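Side-chain contacts in beta-ketoacyl-[acyl-carrier-protein] synthase FabY (Pseudomonas aeruginosa, PDB 4CW4), which catalyses the condensation of acetyl-CoA with malonyl-ACP to beta-acetoacetyl-ACP, the primer that initiates fatty acid biosynthesis: residues 393-398 with 414-419; 332-337 with 344-349; 181-186 with 195-200. One frame throughout, in Å; residues are numbered along the deposited sequence.

Contact 1. Residues 393-398 with 414-419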
loop_
_atom_site.group_PDB
_atom_site.type_symbol
_atom_site.label_atom_id
_atom_site.label_comp_id
_atom_site.label_asym_id
_atom_site.label_seq_id
_atom_site.Cartn_x
_atom_site.Cartn_y
_atom_site.Cartn_z
ATOM N N PHE A 393 5.372 -14.536 10.301
ATOM C CA PHE A 393 4.464 -15.387 9.547
ATOM C C PHE A 393 3.146 -14.682 9.311
ATOM O O PHE A 393 2.585 -14.046 10.206
ATOM C CB PHE A 393 4.272 -16.709 10.271
ATOM C CG PHE A 393 5.548 -17.497 10.383
ATOM C CD1 PHE A 393 6.125 -18.079 9.266
ATOM C CD2 PHE A 393 6.196 -17.609 11.592
ATOM C CE1 PHE A 393 7.325 -18.763 9.374
ATOM C CE2 PHE A 393 7.389 -18.295 11.702
ATOM C CZ PHE A 393 7.946 -18.885 10.594
ATOM N N ILE A 394 2.675 -14.798 8.075
ATOM C CA ILE A 394 1.486 -14.132 7.603
ATOM C C ILE A 394 0.576 -15.169 6.953
ATOM O O ILE A 394 1.013 -15.931 6.093
ATOM C CB ILE A 394 1.857 -13.068 6.547
ATOM C CG1 ILE A 394 2.642 -11.921 7.207
ATOM C CG2 ILE A 394 0.616 -12.545 5.836
ATOM C CD1 ILE A 394 3.299 -10.935 6.221
ATOM N N ASN A 395 -0.682 -15.192 7.357
ATOM C CA ASN A 395 -1.666 -16.131 6.823
ATOM C C ASN A 395 -3.029 -15.463 6.757
ATOM O O ASN A 395 -3.470 -14.833 7.725
ATOM C CB ASN A 395 -1.776 -17.378 7.707
ATOM C CG ASN A 395 -0.514 -18.212 7.681
ATOM O OD1 ASN A 395 0.395 -18.017 8.510
ATOM N ND2 ASN A 395 -0.434 -19.134 6.718
ATOM N N ALA A 396 -3.705 -15.631 5.623
ATOM C CA ALA A 396 -5.054 -15.114 5.427
ATOM C C ALA A 396 -6.070 -16.089 6.043
ATOM O O ALA A 396 -5.694 -17.066 6.697
ATOM C CB ALA A 396 -5.324 -14.873 3.939
ATOM N N ASP A 397 -7.353 -15.818 5.845
ATOM C CA ASP A 397 -8.411 -16.482 6.595
ATOM C C ASP A 397 -9.164 -17.544 5.794
ATOM O O ASP A 397 -10.060 -18.177 6.322
ATOM C CB ASP A 397 -9.440 -15.441 7.049
ATOM C CG ASP A 397 -8.980 -14.613 8.228
ATOM O OD1 ASP A 397 -8.027 -15.001 8.952
ATOM O OD2 ASP A 397 -9.612 -13.549 8.445
ATOM N N GLY A 398 -8.832 -17.720 4.520
ATOM C CA GLY A 398 -9.617 -18.576 3.657
ATOM C C GLY A 398 -10.877 -17.849 3.217
ATOM O O GLY A 398 -10.937 -16.603 3.230
ATOM N N VAL A 414 0.331 -17.629 14.689
ATOM C CA VAL A 414 0.818 -17.803 16.054
ATOM C C VAL A 414 1.503 -19.163 16.226
ATOM O O VAL A 414 2.585 -19.250 16.791
ATOM C CB VAL A 414 -0.305 -17.609 17.100
ATOM C CG1 VAL A 414 0.226 -17.846 18.509
ATOM C CG2 VAL A 414 -0.904 -16.185 16.975
ATOM N N ALA A 415 0.877 -20.218 15.718
ATOM C CA ALA A 415 1.452 -21.555 15.820
ATOM C C ALA A 415 2.814 -21.599 15.149
ATOM O O ALA A 415 3.781 -22.112 15.730
ATOM C CB ALA A 415 0.527 -22.595 15.214
ATOM N N LYS A 416 2.905 -21.092 13.921
ATOM C CA LYS A 416 4.188 -21.139 13.206
ATOM C C LYS A 416 5.242 -20.293 13.921
ATOM O O LYS A 416 6.425 -20.649 13.961
ATOM C CB LYS A 416 4.044 -20.663 11.759
ATOM C CG LYS A 416 3.251 -21.590 10.880
ATOM C CD LYS A 416 3.162 -21.068 9.463
ATOM C CE LYS A 416 4.493 -21.169 8.750
ATOM N NZ LYS A 416 4.464 -20.660 7.359
ATOM N N ALA A 417 4.818 -19.168 14.493
ATOM C CA ALA A 417 5.769 -18.298 15.202
ATOM C C ALA A 417 6.370 -19.021 16.411
ATOM O O ALA A 417 7.589 -19.013 16.623
ATOM C CB ALA A 417 5.095 -16.987 15.626
ATOM N N VAL A 418 5.509 -19.633 17.210
ATOM C CA VAL A 418 5.965 -20.372 18.372
ATOM C C VAL A 418 6.892 -21.535 17.956
ATOM O O VAL A 418 7.970 -21.703 18.533
ATOM C CB VAL A 418 4.776 -20.839 19.239
ATOM C CG1 VAL A 418 5.267 -21.675 20.413
ATOM C CG2 VAL A 418 4.010 -19.618 19.776
ATOM N N ALA A 419 6.504 -22.300 16.938
ATOM C CA ALA A 419 7.333 -23.411 16.498
ATOM C C ALA A 419 8.706 -22.899 16.066
ATOM O O ALA A 419 9.733 -23.537 16.346
ATOM C CB ALA A 419 6.671 -24.161 15.350
HETATM O O HOH W 1 2.825 -18.433 7.384
#
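Phe393, at the end of strand 387-394, lays one face of its ring against Lys416 on helix 409-425. The tight half of the contact is this aromatic-aliphatic pair. Lys416 CB stands over the ring in a CH-pi contact, 3.9 Å from the Phe393 ring centroid and 18° off the normal, displaced toward the rim. The lysine chain crosses the phenylalanine at about a right angle, and a bend at chi3 (71°) keeps its far end beside the ring instead of letting it run straight outward. Lys416 CE thus comes to 3.5 Å from Phe393 CD1. The helix backbone closes in as well: Phe393 CE2 lies 3.4 Å from Lys416 O, and Ala417 N approaches obliquely, 3.6 Å from Phe393 CD2.

The other half is looser and wet. Asn395 faces the helix, yet its OD1 comes no nearer to Lys416 CD than 4.2 Å, and a water spans the polar ends. This water is hydrogen-bonded to Asn395 OD1 at 2.7 Å and accepts from Lys416 NZ at 2.8 Å. Both side chains have a further partner across the dimer: Lys416 NZ forms a salt bridge with Asp220 of the second subunit, and Asn395 ND2 is hydrogen-bonded to Val276 O of the second subunit. The lysine therefore packs with its methylenes within its own chain while its ammonium reaches across the dimer. Phe393 is also backbone-bonded to Ser546 on strand 543-550, against which Ala417 packs, an alpha-on-beta arrangement of the C-terminal half of the thiolase fold, here at the homodimer interface.

Contact 2. Residues 332-337 with 344-349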
loop_
_atom_site.group_PDB
_atom_site.type_symbol
_atom_site.label_atom_id
_atom_site.label_comp_id
_atom_site.label_asym_id
_atom_site.label_seq_id
_atom_site.Cartn_x
_atom_site.Cartn_y
_atom_site.Cartn_z
ATOM N N ALA A 332 -14.855 2.353 20.054
ATOM C CA ALA A 332 -15.492 2.625 21.340
ATOM C C ALA A 332 -16.148 3.998 21.298
ATOM O O ALA A 332 -15.471 5.008 21.137
ATOM C CB ALA A 332 -14.463 2.597 22.443
ATOM N N THR A 333 -17.464 4.032 21.472
ATOM C CA THR A 333 -18.197 5.297 21.503
ATOM C C THR A 333 -18.420 5.759 22.942
ATOM O O THR A 333 -18.281 4.985 23.886
ATOM C CB THR A 333 -19.576 5.133 20.873
ATOM O OG1 THR A 333 -20.372 4.283 21.700
ATOM C CG2 THR A 333 -19.478 4.550 19.459
ATOM N N GLU A 334 -18.756 7.029 23.115
ATOM C CA GLU A 334 -19.135 7.505 24.435
ATOM C C GLU A 334 -20.291 6.677 25.008
ATOM O O GLU A 334 -20.256 6.266 26.164
ATOM C CB GLU A 334 -19.500 8.985 24.388
ATOM C CG GLU A 334 -19.971 9.562 25.715
ATOM C CD GLU A 334 -20.108 11.066 25.647
ATOM O OE1 GLU A 334 -20.902 11.556 24.805
ATOM O OE2 GLU A 334 -19.427 11.758 26.434
ATOM N N GLU A 335 -21.313 6.400 24.210
ATOM C CA GLU A 335 -22.419 5.607 24.723
ATOM C C GLU A 335 -21.986 4.196 25.119
ATOM O O GLU A 335 -22.460 3.660 26.119
ATOM C CB GLU A 335 -23.566 5.552 23.719
ATOM C CG GLU A 335 -24.374 6.834 23.653
ATOM C CD GLU A 335 -24.980 7.252 25.002
ATOM O OE1 GLU A 335 -25.408 6.391 25.802
ATOM O OE2 GLU A 335 -25.016 8.461 25.262
ATOM N N GLY A 336 -21.074 3.604 24.350
ATOM C CA GLY A 336 -20.569 2.283 24.677
ATOM C C GLY A 336 -19.874 2.279 26.024
ATOM O O GLY A 336 -20.092 1.400 26.853
ATOM N N LEU A 337 -19.039 3.282 26.261
ATOM C CA LEU A 337 -18.330 3.374 27.519
ATOM C C LEU A 337 -19.266 3.685 28.685
ATOM O O LEU A 337 -19.035 3.237 29.809
ATOM C CB LEU A 337 -17.210 4.410 27.424
ATOM C CG LEU A 337 -16.093 4.042 26.438
ATOM C CD1 LEU A 337 -15.221 5.250 26.134
ATOM C CD2 LEU A 337 -15.243 2.882 26.993
ATOM N N ASP A 344 -22.830 8.449 33.214
ATOM C CA ASP A 344 -22.827 9.287 32.015
ATOM C C ASP A 344 -21.489 9.968 31.763
ATOM O O ASP A 344 -21.110 10.180 30.610
ATOM C CB ASP A 344 -23.940 10.339 32.091
ATOM C CG ASP A 344 -25.268 9.821 31.564
ATOM O OD1 ASP A 344 -25.383 8.596 31.301
ATOM O OD2 ASP A 344 -26.196 10.639 31.413
ATOM N N ASP A 345 -20.774 10.300 32.828
ATOM C CA ASP A 345 -19.482 10.981 32.698
ATOM C C ASP A 345 -18.343 9.969 32.589
ATOM O O ASP A 345 -17.775 9.525 33.591
ATOM C CB ASP A 345 -19.250 11.923 33.878
ATOM C CG ASP A 345 -19.495 11.258 35.215
ATOM O OD1 ASP A 345 -20.534 10.563 35.369
ATOM O OD2 ASP A 345 -18.646 11.426 36.115
ATOM N N VAL A 346 -18.011 9.625 31.348
ATOM C CA VAL A 346 -17.053 8.564 31.046
ATOM C C VAL A 346 -15.605 8.976 31.269
ATOM O O VAL A 346 -15.246 10.123 31.055
ATOM C CB VAL A 346 -17.205 8.156 29.557
ATOM C CG1 VAL A 346 -16.043 7.291 29.064
ATOM C CG2 VAL A 346 -18.537 7.459 29.363
ATOM N N ASP A 347 -14.771 8.009 31.653
ATOM C CA ASP A 347 -13.331 8.211 31.714
ATOM C C ASP A 347 -12.698 7.803 30.371
ATOM O O ASP A 347 -12.420 6.612 30.132
ATOM C CB ASP A 347 -12.737 7.378 32.844
ATOM C CG ASP A 347 -11.243 7.600 33.030
ATOM O OD1 ASP A 347 -10.622 8.319 32.209
ATOM O OD2 ASP A 347 -10.697 7.045 34.022
ATOM N N PHE A 348 -12.481 8.774 29.486
ATOM C CA PHE A 348 -11.981 8.456 28.164
ATOM C C PHE A 348 -10.545 7.956 28.204
ATOM O O PHE A 348 -10.087 7.375 27.239
ATOM C CB PHE A 348 -12.120 9.638 27.218
ATOM C CG PHE A 348 -13.541 9.928 26.841
ATOM C CD1 PHE A 348 -14.211 9.092 25.984
ATOM C CD2 PHE A 348 -14.213 11.029 27.359
ATOM C CE1 PHE A 348 -15.532 9.334 25.634
ATOM C CE2 PHE A 348 -15.526 11.280 27.009
ATOM C CZ PHE A 348 -16.189 10.416 26.143
ATOM N N ARG A 349 -9.841 8.174 29.312
ATOM C CA ARG A 349 -8.510 7.594 29.458
ATOM C C ARG A 349 -8.552 6.080 29.532
ATOM O O ARG A 349 -7.532 5.427 29.314
ATOM C CB ARG A 349 -7.789 8.185 30.670
ATOM C CG ARG A 349 -7.539 9.673 30.451
ATOM C CD ARG A 349 -6.911 10.445 31.589
ATOM N NE ARG A 349 -6.574 11.783 31.077
ATOM C CZ ARG A 349 -7.411 12.811 31.024
ATOM N NH1 ARG A 349 -8.643 12.708 31.517
ATOM N NH2 ARG A 349 -7.009 13.965 30.510
HETATM O O HOH W 2 -18.977 11.429 29.084
#
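Leu337 and Val346 meet at about a right angle, Leu337 CB lying 3.5 Å from Val346 CG1. That same valine methyl also sits over the centre of the Phe348 ring, 3.9 Å above its plane, while Leu337 CD1 reaches Phe348 CD1 obliquely at 4.0 Å. Glu334 completes the first shell. Its chain is extended, with CG trans to the backbone N (chi1 177°), which carries the carboxylate past the aromatic residue; OE2 ends at the ring edge, in plane, 3.5 Å from Phe348 CZ, with carboxylate and ring tilted 40° apart.

A water holds this carboxylate oxygen to the loop. It donates to Glu334 OE2 (2.7 Å) and to Asp344 O, and accepts from Val346 N, so that the glutamate is tied to the backbone of the returning loop. Farther out, Arg338 NE also bonds to Asp344 O, and Glu341 OE2 accepts a hydrogen bond from Asp347 N, both from later turns of helix 334-341. Lys168 touches both Glu334 and Phe348. At the start of the helix, Thr333 OG1 accepts from Gly336 N at 2.8 Å. The whole is a threonine N-capped short helix with the following chain doubled back along it, in the N-terminal half of the ketosynthase.

Contact 3. Residues 181-186 with 195-200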
loop_
_atom_site.group_PDB
_atom_site.type_symbol
_atom_site.label_atom_id
_atom_site.label_comp_id
_atom_site.label_asym_id
_atom_site.label_seq_id
_atom_site.Cartn_x
_atom_site.Cartn_y
_atom_site.Cartn_z
ATOM N N GLU A 181 6.618 21.662 13.525
ATOM C CA GLU A 181 7.437 22.805 13.925
ATOM C C GLU A 181 8.924 22.478 13.925
ATOM O O GLU A 181 9.767 23.368 14.072
ATOM C CB GLU A 181 7.034 23.286 15.321
ATOM C CG GLU A 181 5.598 23.761 15.407
ATOM C CD GLU A 181 5.194 24.159 16.821
ATOM O OE1 GLU A 181 5.973 23.907 17.775
ATOM O OE2 GLU A 181 4.090 24.717 16.974
ATOM N N LEU A 182 9.256 21.205 13.756
ATOM C CA LEU A 182 10.640 20.777 13.939
ATOM C C LEU A 182 11.506 20.806 12.690
ATOM O O LEU A 182 12.726 20.577 12.782
ATOM C CB LEU A 182 10.653 19.374 14.524
ATOM C CG LEU A 182 9.938 19.184 15.865
ATOM C CD1 LEU A 182 9.970 17.717 16.220
ATOM C CD2 LEU A 182 10.572 20.006 16.965
ATOM N N TYR A 183 10.888 21.061 11.534
ATOM C CA TYR A 183 11.609 21.110 10.261
ATOM C C TYR A 183 10.742 21.879 9.282
ATOM O O TYR A 183 9.621 22.277 9.628
ATOM C CB TYR A 183 11.951 19.688 9.736
ATOM C CG TYR A 183 10.768 18.975 9.118
ATOM C CD1 TYR A 183 9.802 18.351 9.904
ATOM C CD2 TYR A 183 10.616 18.927 7.744
ATOM C CE1 TYR A 183 8.734 17.735 9.337
ATOM C CE2 TYR A 183 9.545 18.326 7.178
ATOM C CZ TYR A 183 8.603 17.723 7.986
ATOM O OH TYR A 183 7.497 17.120 7.443
ATOM N N ASN A 184 11.247 22.068 8.060
ATOM C CA ASN A 184 10.514 22.789 7.021
ATOM C C ASN A 184 9.386 21.937 6.439
ATOM O O ASN A 184 9.552 21.290 5.409
ATOM C CB ASN A 184 11.465 23.236 5.908
ATOM C CG ASN A 184 10.732 23.878 4.751
ATOM O OD1 ASN A 184 9.621 24.401 4.912
ATOM N ND2 ASN A 184 11.336 23.826 3.569
ATOM N N SER A 185 8.244 21.945 7.115
ATOM C CA SER A 185 7.173 20.982 6.859
ATOM C C SER A 185 6.031 21.546 6.018
ATOM O O SER A 185 4.968 20.920 5.919
ATOM C CB SER A 185 6.600 20.534 8.185
ATOM O OG SER A 185 6.102 21.670 8.866
ATOM N N ARG A 186 6.243 22.713 5.421
ATOM C CA ARG A 186 5.199 23.359 4.624
ATOM C C ARG A 186 4.584 22.398 3.598
ATOM O O ARG A 186 5.286 21.723 2.842
ATOM C CB ARG A 186 5.748 24.614 3.932
ATOM C CG ARG A 186 6.172 25.711 4.893
ATOM C CD ARG A 186 6.796 26.895 4.154
ATOM N NE ARG A 186 7.112 28.012 5.047
ATOM C CZ ARG A 186 8.110 28.010 5.928
ATOM N NH1 ARG A 186 8.893 26.943 6.054
ATOM N NH2 ARG A 186 8.320 29.075 6.694
ATOM N N SER A 195 6.596 10.898 9.944
ATOM C CA SER A 195 7.569 9.948 9.411
ATOM C C SER A 195 8.962 10.553 9.427
ATOM O O SER A 195 9.924 9.906 9.823
ATOM C CB SER A 195 7.205 9.508 7.982
ATOM O OG SER A 195 8.095 8.494 7.542
ATOM N N VAL A 196 9.076 11.797 8.970
ATOM C CA VAL A 196 10.372 12.473 8.928
ATOM C C VAL A 196 10.955 12.596 10.343
ATOM O O VAL A 196 12.126 12.298 10.584
ATOM C CB VAL A 196 10.233 13.859 8.238
ATOM C CG1 VAL A 196 11.455 14.749 8.462
ATOM C CG2 VAL A 196 9.946 13.677 6.748
ATOM N N VAL A 197 10.127 13.015 11.286
ATOM C CA VAL A 197 10.598 13.222 12.659
ATOM C C VAL A 197 10.933 11.902 13.368
ATOM O O VAL A 197 11.957 11.793 14.069
ATOM C CB VAL A 197 9.582 14.079 13.447
ATOM C CG1 VAL A 197 9.934 14.170 14.884
ATOM C CG2 VAL A 197 9.494 15.467 12.811
ATOM N N ALA A 198 10.108 10.884 13.154
ATOM C CA ALA A 198 10.374 9.560 13.702
ATOM C C ALA A 198 11.618 8.924 13.102
ATOM O O ALA A 198 12.375 8.259 13.801
ATOM C CB ALA A 198 9.169 8.654 13.501
ATOM N N ALA A 199 11.808 9.076 11.797
ATOM C CA ALA A 199 12.951 8.446 11.157
ATOM C C ALA A 199 14.248 9.005 11.716
ATOM O O ALA A 199 15.204 8.262 11.934
ATOM C CB ALA A 199 12.893 8.599 9.645
ATOM N N THR A 200 14.293 10.313 11.938
ATOM C CA THR A 200 15.501 10.913 12.481
ATOM C C THR A 200 15.778 10.332 13.860
ATOM O O THR A 200 16.918 9.977 14.160
ATOM C CB THR A 200 15.420 12.447 12.581
ATOM O OG1 THR A 200 15.352 13.020 11.272
ATOM C CG2 THR A 200 16.647 12.998 13.305
#
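Val196 CG1 stands almost exactly above the middle of the Tyr183 ring, 4.0 Å from its centroid and only 5° off the normal, a CH-pi contact. What makes the ring unusual is that its opposite face is covered by its own loop: Ser185 CB lies 3.4 Å above the ring plane, toward the rim. The inverse gamma turn centred on Asn184 sends the chain back to put the serine there. Tyr183 itself holds CG between backbone N and carbonyl carbon (chi1 77°), the crowded position, a torsion that turns the ring face toward Val196.

Val197 adds a second, oblique touch, its CG2 lying 4.1 Å from Tyr183 CD1. The other methyl, Val197 CG1, meets Leu182 CD1 at 3.8 Å, where the two side chains cross at about a right angle. The interface between the two segments is thus apolar, and the phenol oxygen finds its partner beyond it, Tyr183 OH being hydrogen-bonded to His188 ND1. Within the exposed part of the loop, Arg186 NH1 bonds to Asn184 OD1 (2.9 Å), approaching from above the carbonyl plane.

Ile596 touches Leu182, Tyr183 and Val196, joining a distant part of the chain to this patch. Helix 190-204 packs inward against helix 263-273 and strand 366-374; the arrangement is that of a loop folded over a buried helix in the N-terminal half of the thiolase-like ketosynthase fold.

In the fold
All three contacts are partly buried and lie away from the probable catalytic residues, but they differ in setting. Contact 3 is nearest the middle, its centre about 15 Å from that of the chain; contact 1, at about 22 Å, lies on the other side of that centre, and contact 2 is outermost at about 25 Å. None shares a helix with another. Contacts 2 and 3 belong to the N-terminal half of the ketosynthase and join loops to helices, whereas contact 1 joins a strand end to a helix in the C-terminal half and alone touches the second subunit. Water bridges serve contacts 1 and 2, while contact 3 meets purely through apolar groups.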